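Local coordinates for VirX1 (Cyanophage Syn10, PDB 6QGM), which iodinates diverse substrates as a marine viral halogenase, probably flavin-dependent like the tryptophan halogenases to whose family it belongs, at residues A22-C27 against L182-K187; F53-H58 against N365-V370; A118-E123 against Y492-I497; P122-P127 against D500-Y505. One frame throughout, in Å; residues are numbered along the deposited sequence.

Interaction 1 (A22-C27 against L182-K187); sequences ALSKLC and LPNGVK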
# COMPACT_ATOMS: atom_id res chain seq x y z
N ALA B 22 1.49 -25.63 -25.88
CA ALA B 22 0.54 -24.63 -25.32
C ALA B 22 -0.04 -23.77 -26.44
O ALA B 22 -1.27 -23.71 -26.56
CB ALA B 22 1.23 -23.78 -24.29
N LEU B 23 0.82 -23.13 -27.24
CA LEU B 23 0.41 -22.23 -28.34
C LEU B 23 -0.41 -23.01 -29.37
O LEU B 23 -1.48 -22.51 -29.78
CB LEU B 23 1.65 -21.58 -28.97
CG LEU B 23 2.32 -20.49 -28.12
CD1 LEU B 23 3.47 -19.82 -28.87
CD2 LEU B 23 1.32 -19.43 -27.67
N SER B 24 0.04 -24.21 -29.76
CA SER B 24 -0.62 -25.04 -30.81
C SER B 24 -2.05 -25.42 -30.38
O SER B 24 -2.94 -25.47 -31.24
CB SER B 24 0.20 -26.26 -31.16
OG SER B 24 0.10 -27.25 -30.15
N LYS B 25 -2.25 -25.66 -29.08
CA LYS B 25 -3.53 -26.16 -28.50
C LYS B 25 -4.42 -24.97 -28.11
O LYS B 25 -5.60 -24.99 -28.50
CB LYS B 25 -3.26 -27.09 -27.32
CG LYS B 25 -4.50 -27.62 -26.63
CD LYS B 25 -4.36 -29.02 -26.09
CE LYS B 25 -5.63 -29.52 -25.42
NZ LYS B 25 -6.06 -28.64 -24.30
N LEU B 26 -3.90 -23.98 -27.38
CA LEU B 26 -4.70 -22.86 -26.79
C LEU B 26 -4.80 -21.67 -27.75
O LEU B 26 -5.62 -20.78 -27.49
CB LEU B 26 -4.07 -22.45 -25.46
CG LEU B 26 -3.85 -23.57 -24.44
CD1 LEU B 26 -3.09 -23.08 -23.22
CD2 LEU B 26 -5.17 -24.17 -24.01
N CYS B 27 -3.99 -21.62 -28.82
CA CYS B 27 -3.97 -20.50 -29.81
C CYS B 27 -3.98 -21.09 -31.22
O CYS B 27 -3.05 -20.88 -32.00
CB CYS B 27 -2.76 -19.59 -29.60
SG CYS B 27 -2.62 -18.94 -27.90
N LEU B 182 3.34 -31.49 -32.72
CA LEU B 182 3.45 -31.92 -34.13
C LEU B 182 2.05 -32.24 -34.67
O LEU B 182 1.67 -31.71 -35.71
CB LEU B 182 4.40 -33.12 -34.24
CG LEU B 182 5.86 -32.84 -33.92
CD1 LEU B 182 6.72 -34.04 -34.29
CD2 LEU B 182 6.33 -31.59 -34.63
N PRO B 183 1.24 -33.08 -34.00
CA PRO B 183 -0.13 -33.32 -34.46
C PRO B 183 -0.92 -32.04 -34.76
O PRO B 183 -1.64 -32.03 -35.73
CB PRO B 183 -0.75 -34.11 -33.30
CG PRO B 183 0.42 -34.83 -32.67
CD PRO B 183 1.56 -33.85 -32.79
N ASN B 184 -0.75 -30.99 -33.95
CA ASN B 184 -1.43 -29.67 -34.11
C ASN B 184 -0.73 -28.80 -35.16
O ASN B 184 -1.09 -27.63 -35.29
CB ASN B 184 -1.54 -28.92 -32.79
CG ASN B 184 -2.48 -29.57 -31.81
OD1 ASN B 184 -3.33 -30.37 -32.20
ND2 ASN B 184 -2.34 -29.24 -30.53
N GLY B 185 0.24 -29.35 -35.90
CA GLY B 185 0.81 -28.72 -37.11
C GLY B 185 1.97 -27.79 -36.79
O GLY B 185 2.32 -26.99 -37.67
N VAL B 186 2.57 -27.88 -35.61
CA VAL B 186 3.84 -27.15 -35.33
C VAL B 186 4.88 -27.67 -36.33
O VAL B 186 5.06 -28.90 -36.40
CB VAL B 186 4.33 -27.30 -33.87
CG1 VAL B 186 5.67 -26.61 -33.65
CG2 VAL B 186 3.32 -26.75 -32.88
N LYS B 187 5.49 -26.75 -37.08
CA LYS B 187 6.52 -27.04 -38.11
C LYS B 187 7.88 -27.18 -37.42
O LYS B 187 8.39 -26.18 -36.92
CB LYS B 187 6.52 -25.94 -39.16
CG LYS B 187 6.96 -26.38 -40.54
CD LYS B 187 6.88 -25.19 -41.47
CE LYS B 187 7.91 -24.13 -41.14
NZ LYS B 187 7.34 -22.76 -40.95
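Ser24 and Asn184 join the C-terminal end of helix 14-26 to the turn that follows helix 169-181. The carboxamide of Asn184 gives one N-H to the serine hydroxyl, with ND2 to Ser24 OG at 3.2 Å and a nearly straight N-H...O angle of 166°. The acceptor lies in the amide plane. With chi1 of Asn184 at -69°, CG stands opposite the carbonyl carbon and the amide reaches over toward the helix. Ser24 holds OG in the fork between its backbone N and carbonyl carbon (chi1 76°), and the same oxygen is also hydrogen-bonded to the carbonyl of Ala21, one turn back. Two partners therefore fix the rotation of this buried hydroxyl.

Next to the polar pair, Val186 CG2 sits 3.6 Å from Ser24 CB, the apolar half of the contact. Lys25 adds CB beside Asn184 ND2, while its ammonium group leaves for a salt bridge with Asp61. The strand beginning at Lys187 pairs with strand 31-36, whose Ile32 touches both Ser24 and Val186. Gly185, at positive phi, is the C-prime residue of a Schellman motif closing helix 169-181: Val186 N bonds to Ala181 O, and Gly185 N to Leu182 O. The partner helix follows strand 6-10 and a glycine-rich turn, consistent with the Rossmann-type nucleotide-binding fold of this family.

Interaction 2 (F53-H58 against N365-V370); sequences FNKFLH and NIENLV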
# COMPACT_ATOMS: atom_id res chain seq x y z
N PHE B 53 2.42 -26.00 -11.92
CA PHE B 53 2.58 -26.97 -13.03
C PHE B 53 1.27 -27.70 -13.32
O PHE B 53 1.03 -28.05 -14.49
CB PHE B 53 3.67 -27.97 -12.69
CG PHE B 53 4.16 -28.83 -13.83
CD1 PHE B 53 4.79 -28.27 -14.93
CD2 PHE B 53 4.04 -30.21 -13.79
CE1 PHE B 53 5.26 -29.06 -15.96
CE2 PHE B 53 4.50 -30.99 -14.83
CZ PHE B 53 5.11 -30.42 -15.91
N ASN B 54 0.45 -27.93 -12.28
CA ASN B 54 -0.85 -28.62 -12.40
C ASN B 54 -1.76 -27.80 -13.34
O ASN B 54 -2.46 -28.43 -14.18
CB ASN B 54 -1.47 -28.92 -11.04
CG ASN B 54 -0.76 -29.99 -10.25
OD1 ASN B 54 -0.91 -31.18 -10.55
ND2 ASN B 54 -0.01 -29.59 -9.23
N LYS B 55 -1.75 -26.46 -13.23
CA LYS B 55 -2.56 -25.56 -14.09
C LYS B 55 -2.16 -25.78 -15.56
O LYS B 55 -3.07 -25.86 -16.41
CB LYS B 55 -2.33 -24.09 -13.73
CG LYS B 55 -3.18 -23.06 -14.44
CD LYS B 55 -2.48 -21.73 -14.61
CE LYS B 55 -3.47 -20.65 -14.94
NZ LYS B 55 -2.96 -19.32 -14.53
N PHE B 56 -0.86 -25.84 -15.83
CA PHE B 56 -0.30 -26.08 -17.19
C PHE B 56 -0.84 -27.42 -17.69
O PHE B 56 -1.44 -27.47 -18.79
CB PHE B 56 1.23 -26.01 -17.18
CG PHE B 56 1.87 -26.21 -18.53
CD1 PHE B 56 2.02 -25.14 -19.39
CD2 PHE B 56 2.28 -27.47 -18.95
CE1 PHE B 56 2.55 -25.34 -20.66
CE2 PHE B 56 2.83 -27.66 -20.21
CZ PHE B 56 2.96 -26.59 -21.06
N LEU B 57 -0.67 -28.48 -16.90
CA LEU B 57 -1.11 -29.85 -17.28
C LEU B 57 -2.62 -29.84 -17.57
O LEU B 57 -3.03 -30.42 -18.60
CB LEU B 57 -0.75 -30.81 -16.15
CG LEU B 57 0.74 -31.11 -16.02
CD1 LEU B 57 1.03 -31.78 -14.68
CD2 LEU B 57 1.22 -31.95 -17.20
N HIS B 58 -3.41 -29.18 -16.71
CA HIS B 58 -4.89 -29.12 -16.81
C HIS B 58 -5.28 -28.37 -18.09
O HIS B 58 -6.21 -28.83 -18.79
CB HIS B 58 -5.48 -28.57 -15.50
CG HIS B 58 -5.73 -29.63 -14.47
ND1 HIS B 58 -6.90 -30.35 -14.43
CD2 HIS B 58 -4.97 -30.10 -13.45
CE1 HIS B 58 -6.86 -31.23 -13.44
NE2 HIS B 58 -5.69 -31.08 -12.82
N ASN B 365 5.36 -17.40 -18.09
CA ASN B 365 5.51 -16.61 -19.34
C ASN B 365 4.65 -17.23 -20.45
O ASN B 365 4.07 -16.45 -21.23
CB ASN B 365 6.97 -16.42 -19.73
CG ASN B 365 7.64 -15.35 -18.89
OD1 ASN B 365 7.07 -14.91 -17.89
ND2 ASN B 365 8.83 -14.93 -19.28
N ILE B 366 4.54 -18.56 -20.51
CA ILE B 366 3.73 -19.25 -21.55
C ILE B 366 2.26 -18.87 -21.34
O ILE B 366 1.63 -18.44 -22.32
CB ILE B 366 3.95 -20.77 -21.54
CG1 ILE B 366 5.36 -21.14 -22.02
CG2 ILE B 366 2.88 -21.47 -22.39
CD1 ILE B 366 5.73 -22.59 -21.83
N GLU B 367 1.76 -19.00 -20.11
CA GLU B 367 0.33 -18.72 -19.76
C GLU B 367 0.02 -17.24 -19.99
O GLU B 367 -1.06 -16.95 -20.52
CB GLU B 367 -0.03 -19.25 -18.39
CG GLU B 367 0.59 -18.59 -17.19
CD GLU B 367 0.42 -19.36 -15.88
OE1 GLU B 367 0.26 -20.62 -15.92
OE2 GLU B 367 0.46 -18.69 -14.79
N ASN B 368 0.96 -16.34 -19.66
CA ASN B 368 0.82 -14.87 -19.87
C ASN B 368 0.82 -14.52 -21.37
O ASN B 368 0.11 -13.57 -21.77
CB ASN B 368 1.88 -14.09 -19.09
CG ASN B 368 1.71 -14.18 -17.59
OD1 ASN B 368 0.70 -14.70 -17.11
ND2 ASN B 368 2.69 -13.68 -16.86
N LEU B 369 1.58 -15.25 -22.17
CA LEU B 369 1.63 -15.06 -23.65
C LEU B 369 0.31 -15.55 -24.26
O LEU B 369 -0.27 -14.80 -25.08
CB LEU B 369 2.82 -15.84 -24.21
CG LEU B 369 3.10 -15.58 -25.69
CD1 LEU B 369 3.34 -14.09 -25.93
CD2 LEU B 369 4.27 -16.43 -26.15
N VAL B 370 -0.14 -16.76 -23.89
CA VAL B 370 -1.41 -17.37 -24.35
C VAL B 370 -2.56 -16.42 -24.00
O VAL B 370 -3.48 -16.26 -24.84
CB VAL B 370 -1.64 -18.78 -23.75
CG1 VAL B 370 -3.07 -19.26 -23.95
CG2 VAL B 370 -0.69 -19.80 -24.33
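Ile366 meets Phe56 where helix 360-373 faces helix 52-59. Its CG2 methyl lies at the edge of the phenyl ring, near the ring plane and 4.3 Å from Phe56 CE1. Phe56 gets there by turning its ring away from its own backbone N (chi1 -179°), which brings the CE1 edge of the ring toward helix 360-373. The same isoleucine rests on Met18, Thr19 and Ala22 of helix 14-26. Helix 360-373 thus packs against both helix 52-59 and helix 14-26, the latter following the glycine-rich turn, consistent with the Rossmann-type fold of the family.

Next in the chain, Glu367 marks the closest backbone approach, its CA 7.8 Å from that of Phe56. Its CG is tucked between backbone N and carbonyl carbon (chi1 68°), and the rest of the chain runs out extended to Lys55. The two side chains cross at about a right angle. The lysine is stretched as well: its CD lies beside Glu367 OE1, and its NZ makes a weak, long salt bridge of 3.5 Å to Glu367 OE2. Lys55 also packs on Val482 of the second subunit, which places this charged pair close to a subunit interface.

Glu364 OE1 comes close to Glu367 OE2, a like-charge pair that could raise the proton affinity of either carboxylate. Lys55 probably offsets part of that repulsion, although its long bond implies a modest electrostatic tie beside a buried apolar one.

Interaction 3 (A118-E123 against Y492-I497); sequences ANKYPE and YYYEDI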
# COMPACT_ATOMS: atom_id res chain seq x y z
N ALA B 118 4.60 -24.56 21.11
CA ALA B 118 6.08 -24.68 21.06
C ALA B 118 6.71 -24.08 22.32
O ALA B 118 7.65 -24.70 22.85
CB ALA B 118 6.61 -24.03 19.81
N ASN B 119 6.18 -22.95 22.82
CA ASN B 119 6.71 -22.26 24.03
C ASN B 119 6.34 -23.06 25.28
O ASN B 119 7.22 -23.27 26.13
CB ASN B 119 6.22 -20.81 24.13
CG ASN B 119 7.03 -19.85 23.27
OD1 ASN B 119 8.21 -20.08 23.01
ND2 ASN B 119 6.39 -18.76 22.84
N LYS B 120 5.08 -23.48 25.38
CA LYS B 120 4.52 -24.17 26.56
C LYS B 120 5.07 -25.60 26.66
O LYS B 120 5.36 -26.03 27.77
CB LYS B 120 3.00 -24.19 26.47
CG LYS B 120 2.33 -22.83 26.58
CD LYS B 120 0.81 -22.97 26.62
CE LYS B 120 0.15 -21.91 27.46
NZ LYS B 120 0.22 -20.62 26.74
N TYR B 121 5.18 -26.31 25.53
CA TYR B 121 5.48 -27.76 25.49
C TYR B 121 6.60 -28.04 24.48
O TYR B 121 6.39 -28.74 23.50
CB TYR B 121 4.20 -28.53 25.17
CG TYR B 121 2.99 -28.09 25.96
CD1 TYR B 121 2.92 -28.26 27.33
CD2 TYR B 121 1.91 -27.51 25.32
CE1 TYR B 121 1.81 -27.87 28.05
CE2 TYR B 121 0.79 -27.10 26.03
CZ TYR B 121 0.74 -27.28 27.40
OH TYR B 121 -0.39 -26.90 28.08
N PRO B 122 7.82 -27.54 24.74
CA PRO B 122 8.93 -27.60 23.78
C PRO B 122 9.26 -29.03 23.32
O PRO B 122 9.47 -29.22 22.14
CB PRO B 122 10.14 -27.05 24.54
CG PRO B 122 9.55 -26.26 25.69
CD PRO B 122 8.24 -26.93 26.02
N GLU B 123 9.29 -29.98 24.26
CA GLU B 123 9.63 -31.40 23.98
C GLU B 123 8.60 -32.01 23.03
O GLU B 123 9.00 -32.87 22.25
CB GLU B 123 9.73 -32.21 25.28
CG GLU B 123 10.80 -31.71 26.23
CD GLU B 123 12.18 -31.48 25.62
OE1 GLU B 123 12.59 -32.27 24.73
OE2 GLU B 123 12.83 -30.47 26.00
N TYR B 492 -5.44 -22.14 29.78
CA TYR B 492 -5.53 -23.52 30.30
C TYR B 492 -5.98 -24.47 29.17
O TYR B 492 -5.45 -25.58 29.18
CB TYR B 492 -6.38 -23.65 31.57
CG TYR B 492 -6.34 -25.08 32.07
CD1 TYR B 492 -5.16 -25.62 32.58
CD2 TYR B 492 -7.44 -25.93 31.94
CE1 TYR B 492 -5.09 -26.95 32.98
CE2 TYR B 492 -7.37 -27.26 32.34
CZ TYR B 492 -6.20 -27.77 32.86
OH TYR B 492 -6.15 -29.07 33.26
N TYR B 493 -6.82 -24.04 28.22
CA TYR B 493 -7.37 -24.88 27.11
C TYR B 493 -6.27 -25.40 26.17
O TYR B 493 -6.57 -26.27 25.32
CB TYR B 493 -8.44 -24.12 26.33
CG TYR B 493 -7.98 -22.96 25.50
CD1 TYR B 493 -7.73 -21.72 26.06
CD2 TYR B 493 -7.84 -23.09 24.13
CE1 TYR B 493 -7.34 -20.64 25.30
CE2 TYR B 493 -7.44 -22.01 23.34
CZ TYR B 493 -7.20 -20.78 23.93
OH TYR B 493 -6.83 -19.72 23.16
N TYR B 494 -5.04 -24.90 26.30
CA TYR B 494 -3.87 -25.34 25.50
C TYR B 494 -3.48 -26.76 25.92
O TYR B 494 -3.04 -27.53 25.05
CB TYR B 494 -2.74 -24.30 25.57
CG TYR B 494 -2.80 -23.30 24.45
CD1 TYR B 494 -3.65 -22.21 24.47
CD2 TYR B 494 -2.04 -23.50 23.31
CE1 TYR B 494 -3.74 -21.33 23.41
CE2 TYR B 494 -2.09 -22.61 22.24
CZ TYR B 494 -2.95 -21.53 22.29
OH TYR B 494 -3.00 -20.66 21.23
N GLU B 495 -3.67 -27.13 27.19
CA GLU B 495 -3.48 -28.51 27.70
C GLU B 495 -4.31 -29.48 26.85
O GLU B 495 -3.79 -30.55 26.52
CB GLU B 495 -3.91 -28.63 29.16
CG GLU B 495 -2.96 -27.95 30.12
CD GLU B 495 -1.68 -28.73 30.33
OE1 GLU B 495 -1.82 -29.95 30.61
OE2 GLU B 495 -0.56 -28.14 30.34
N ASP B 496 -5.54 -29.09 26.49
CA ASP B 496 -6.48 -29.91 25.69
C ASP B 496 -6.04 -29.89 24.22
O ASP B 496 -6.10 -30.96 23.59
CB ASP B 496 -7.93 -29.45 25.82
CG ASP B 496 -8.64 -29.84 27.10
OD1 ASP B 496 -8.13 -30.70 27.87
OD2 ASP B 496 -9.71 -29.27 27.30
N ILE B 497 -5.61 -28.74 23.69
CA ILE B 497 -5.13 -28.65 22.29
C ILE B 497 -3.94 -29.60 22.17
O ILE B 497 -3.90 -30.37 21.19
CB ILE B 497 -4.77 -27.21 21.87
CG1 ILE B 497 -5.99 -26.30 21.88
CG2 ILE B 497 -4.13 -27.22 20.50
CD1 ILE B 497 -5.70 -24.87 21.51
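Tyr121 and Glu495 supply the hydrogen bond of this contact: Tyr121 OH donates to Glu495 OE2 over 2.6 Å. The phenol arrives from above the carboxylate, 48° out of its plane, while the oxygen lies at the edge of the tyrosine ring. Ring and carboxylate planes stand 74° apart. Glu495 starts out pointing away from Tyr121, and a bend at chi2 (-75°) folds its carboxylate back to the hydroxyl.

The contact joins the C-terminal end of helix 113-120, which Tyr121 leaves, to the N-terminal part of the long helix 494-512 near the end of the chain; its centre lies about 34 Å from the centre of the chain.

Charge and pi interactions come next. Lys120 NZ stands over the face of the Tyr494 ring, 4.9 Å from its centroid, in a cation-pi contact; the opposite face carries Ile497 CD1, 4.2 Å above the ring plane. The ammonium group also forms salt bridges with Asp491 and Asp477, consistent with its being held over the ring, and Tyr494 OH is anchored by Asp109. Tyr121 has a cation-pi partner of its own in Arg498.

The apolar contact is Lys120 CD on Tyr494 CB, at 3.9 Å. Within 118-123 itself, Lys120 CB lies over the centre of the neighbouring Tyr121 ring, 3.6 Å above its plane.

Interaction 4 (P122-P127 against D500-Y505); sequences PEDFPP and DWLKHY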
# COMPACT_ATOMS: atom_id res chain seq x y z
N PRO B 122 7.82 -27.54 24.74
CA PRO B 122 8.93 -27.60 23.78
C PRO B 122 9.26 -29.03 23.32
O PRO B 122 9.47 -29.22 22.14
CB PRO B 122 10.14 -27.05 24.54
CG PRO B 122 9.55 -26.26 25.69
CD PRO B 122 8.24 -26.93 26.02
N GLU B 123 9.29 -29.98 24.26
CA GLU B 123 9.63 -31.40 23.98
C GLU B 123 8.60 -32.01 23.03
O GLU B 123 9.00 -32.87 22.25
CB GLU B 123 9.73 -32.21 25.28
CG GLU B 123 10.80 -31.71 26.23
CD GLU B 123 12.18 -31.48 25.62
OE1 GLU B 123 12.59 -32.27 24.73
OE2 GLU B 123 12.83 -30.47 26.00
N ASP B 124 7.35 -31.54 23.05
CA ASP B 124 6.25 -32.10 22.21
C ASP B 124 6.13 -31.38 20.87
O ASP B 124 5.48 -31.94 19.96
CB ASP B 124 4.92 -32.06 22.95
CG ASP B 124 4.90 -32.93 24.19
OD1 ASP B 124 5.57 -33.99 24.16
OD2 ASP B 124 4.20 -32.55 25.15
N PHE B 125 6.70 -30.18 20.73
CA PHE B 125 6.48 -29.30 19.54
C PHE B 125 7.80 -28.71 19.05
O PHE B 125 7.95 -27.49 18.96
CB PHE B 125 5.43 -28.24 19.87
CG PHE B 125 4.05 -28.80 20.05
CD1 PHE B 125 3.22 -29.01 18.96
CD2 PHE B 125 3.59 -29.14 21.31
CE1 PHE B 125 1.96 -29.56 19.13
CE2 PHE B 125 2.32 -29.67 21.48
CZ PHE B 125 1.51 -29.88 20.39
N PRO B 126 8.78 -29.54 18.66
CA PRO B 126 9.97 -29.04 17.98
C PRO B 126 9.60 -28.43 16.63
O PRO B 126 8.49 -28.65 16.14
CB PRO B 126 10.84 -30.30 17.79
CG PRO B 126 9.84 -31.43 17.79
CD PRO B 126 8.80 -31.01 18.81
N PRO B 127 10.52 -27.65 16.00
CA PRO B 127 10.22 -26.97 14.73
C PRO B 127 9.56 -27.83 13.63
O PRO B 127 8.73 -27.30 12.90
CB PRO B 127 11.61 -26.48 14.29
CG PRO B 127 12.38 -26.28 15.58
CD PRO B 127 11.87 -27.36 16.51
N ASP B 500 -5.09 -33.44 22.67
CA ASP B 500 -5.97 -33.78 21.52
C ASP B 500 -5.13 -33.89 20.25
O ASP B 500 -5.31 -34.87 19.51
CB ASP B 500 -7.10 -32.77 21.32
CG ASP B 500 -8.23 -32.91 22.35
OD1 ASP B 500 -8.23 -33.91 23.11
OD2 ASP B 500 -9.09 -32.02 22.39
N TRP B 501 -4.23 -32.93 20.00
CA TRP B 501 -3.39 -32.95 18.78
C TRP B 501 -2.41 -34.13 18.83
O TRP B 501 -2.36 -34.87 17.84
CB TRP B 501 -2.66 -31.63 18.51
CG TRP B 501 -2.01 -31.70 17.15
CD1 TRP B 501 -2.64 -31.54 15.95
CD2 TRP B 501 -0.66 -32.10 16.86
NE1 TRP B 501 -1.75 -31.76 14.93
CE2 TRP B 501 -0.53 -32.09 15.46
CE3 TRP B 501 0.46 -32.42 17.64
CZ2 TRP B 501 0.67 -32.40 14.83
CZ3 TRP B 501 1.65 -32.73 17.02
CH2 TRP B 501 1.75 -32.74 15.63
N LEU B 502 -1.68 -34.31 19.93
CA LEU B 502 -0.70 -35.42 20.08
C LEU B 502 -1.42 -36.74 19.80
O LEU B 502 -0.83 -37.62 19.10
CB LEU B 502 -0.06 -35.40 21.47
CG LEU B 502 0.93 -34.26 21.72
CD1 LEU B 502 1.45 -34.28 23.15
CD2 LEU B 502 2.08 -34.27 20.73
N LYS B 503 -2.66 -36.87 20.27
CA LYS B 503 -3.49 -38.07 20.00
C LYS B 503 -3.74 -38.14 18.49
O LYS B 503 -3.51 -39.21 17.91
CB LYS B 503 -4.81 -38.06 20.79
CG LYS B 503 -5.38 -39.45 21.01
CD LYS B 503 -6.89 -39.55 21.03
CE LYS B 503 -7.37 -40.95 20.68
NZ LYS B 503 -8.77 -41.14 21.13
N HIS B 504 -4.17 -37.03 17.87
CA HIS B 504 -4.52 -36.97 16.43
C HIS B 504 -3.29 -37.34 15.60
O HIS B 504 -3.47 -38.06 14.61
CB HIS B 504 -5.12 -35.62 16.04
CG HIS B 504 -5.17 -35.37 14.56
ND1 HIS B 504 -6.22 -35.70 13.77
CD2 HIS B 504 -4.30 -34.73 13.76
CE1 HIS B 504 -5.96 -35.33 12.52
NE2 HIS B 504 -4.80 -34.76 12.49
N TYR B 505 -2.10 -36.87 15.97
CA TYR B 505 -0.84 -37.17 15.26
C TYR B 505 -0.61 -38.69 15.33
O TYR B 505 -0.51 -39.32 14.25
CB TYR B 505 0.32 -36.34 15.81
CG TYR B 505 1.68 -36.84 15.36
CD1 TYR B 505 2.16 -36.54 14.09
CD2 TYR B 505 2.45 -37.66 16.17
CE1 TYR B 505 3.38 -37.03 13.64
CE2 TYR B 505 3.67 -38.14 15.74
CZ TYR B 505 4.12 -37.85 14.47
OH TYR B 505 5.32 -38.34 14.05
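Phe125 and Trp501 bring together the proline-rich loop linking helices 113-120 and 129-134 and the long helix 494-512, at one side of an aromatic cluster. Phe125 CE1 approaches Trp501 CE3 to 3.6 Å, on the benzo part of the indole. The two planes are inclined at 38° with centroids 5.5 Å apart, an oblique meeting in which the side chains slide past each other in opposite directions. Trp501 sets CG opposite its backbone N (chi1 -172°), which directs the indole to the loop.

Leu502 adds the other half of the first shell with its forked end. One methyl, CD1, lies 3.8 Å from Asp124 OD2, a van der Waals contact. The other, CD2, lies 4.2 Å from Asp124 O and only loosely, at 4.4 Å, from Phe125 CZ. No hydrogen bond links the two segments, so the contact is held by packing.

Farther out, Arg498, one turn earlier on the helix, forms a salt bridge with Asp124 through NE and OD2; this fastens the carboxylate beside the leucine and gives its charge a partner. The indole is hemmed in by Phe104, met edge-to-face, by Phe133, and by Arg132 of helix 129-134. Tyr505, one turn on, lays its CB over the rim of one indole face, 3.9 Å above the plane. The loop backbone is turned by residues 122-124 in helical conformation, closed by a hydrogen bond from Phe125 N to Pro122 O of 3.3 Å.

How the interactions relate
The four contacts form two pairs. Interactions 1 and 2, with centres about 14 Å apart, meet directly through helices 14-26 and 360-373: Ala22 CB packs 3.4 Å from Ile366 CG2. Tyr476 of the second subunit touches both, through Leu26 and Val370. Ile366 also lies near the glycine-rich, Rossmann-type turn, a probable nucleotide-binding element. Interactions 3 and 4, centres about 9 Å apart, share Pro122 and Glu123 as well as helix 494-512; Ala118 CA lies 3.8 Å from Phe125 CB. Arg498 is common to both, a cation-pi partner in interaction 3 and a salt-bridge partner in interaction 4. Interactions 1 and 3 lie on opposite sides of the chain's centre, their own centres about 57 Å apart.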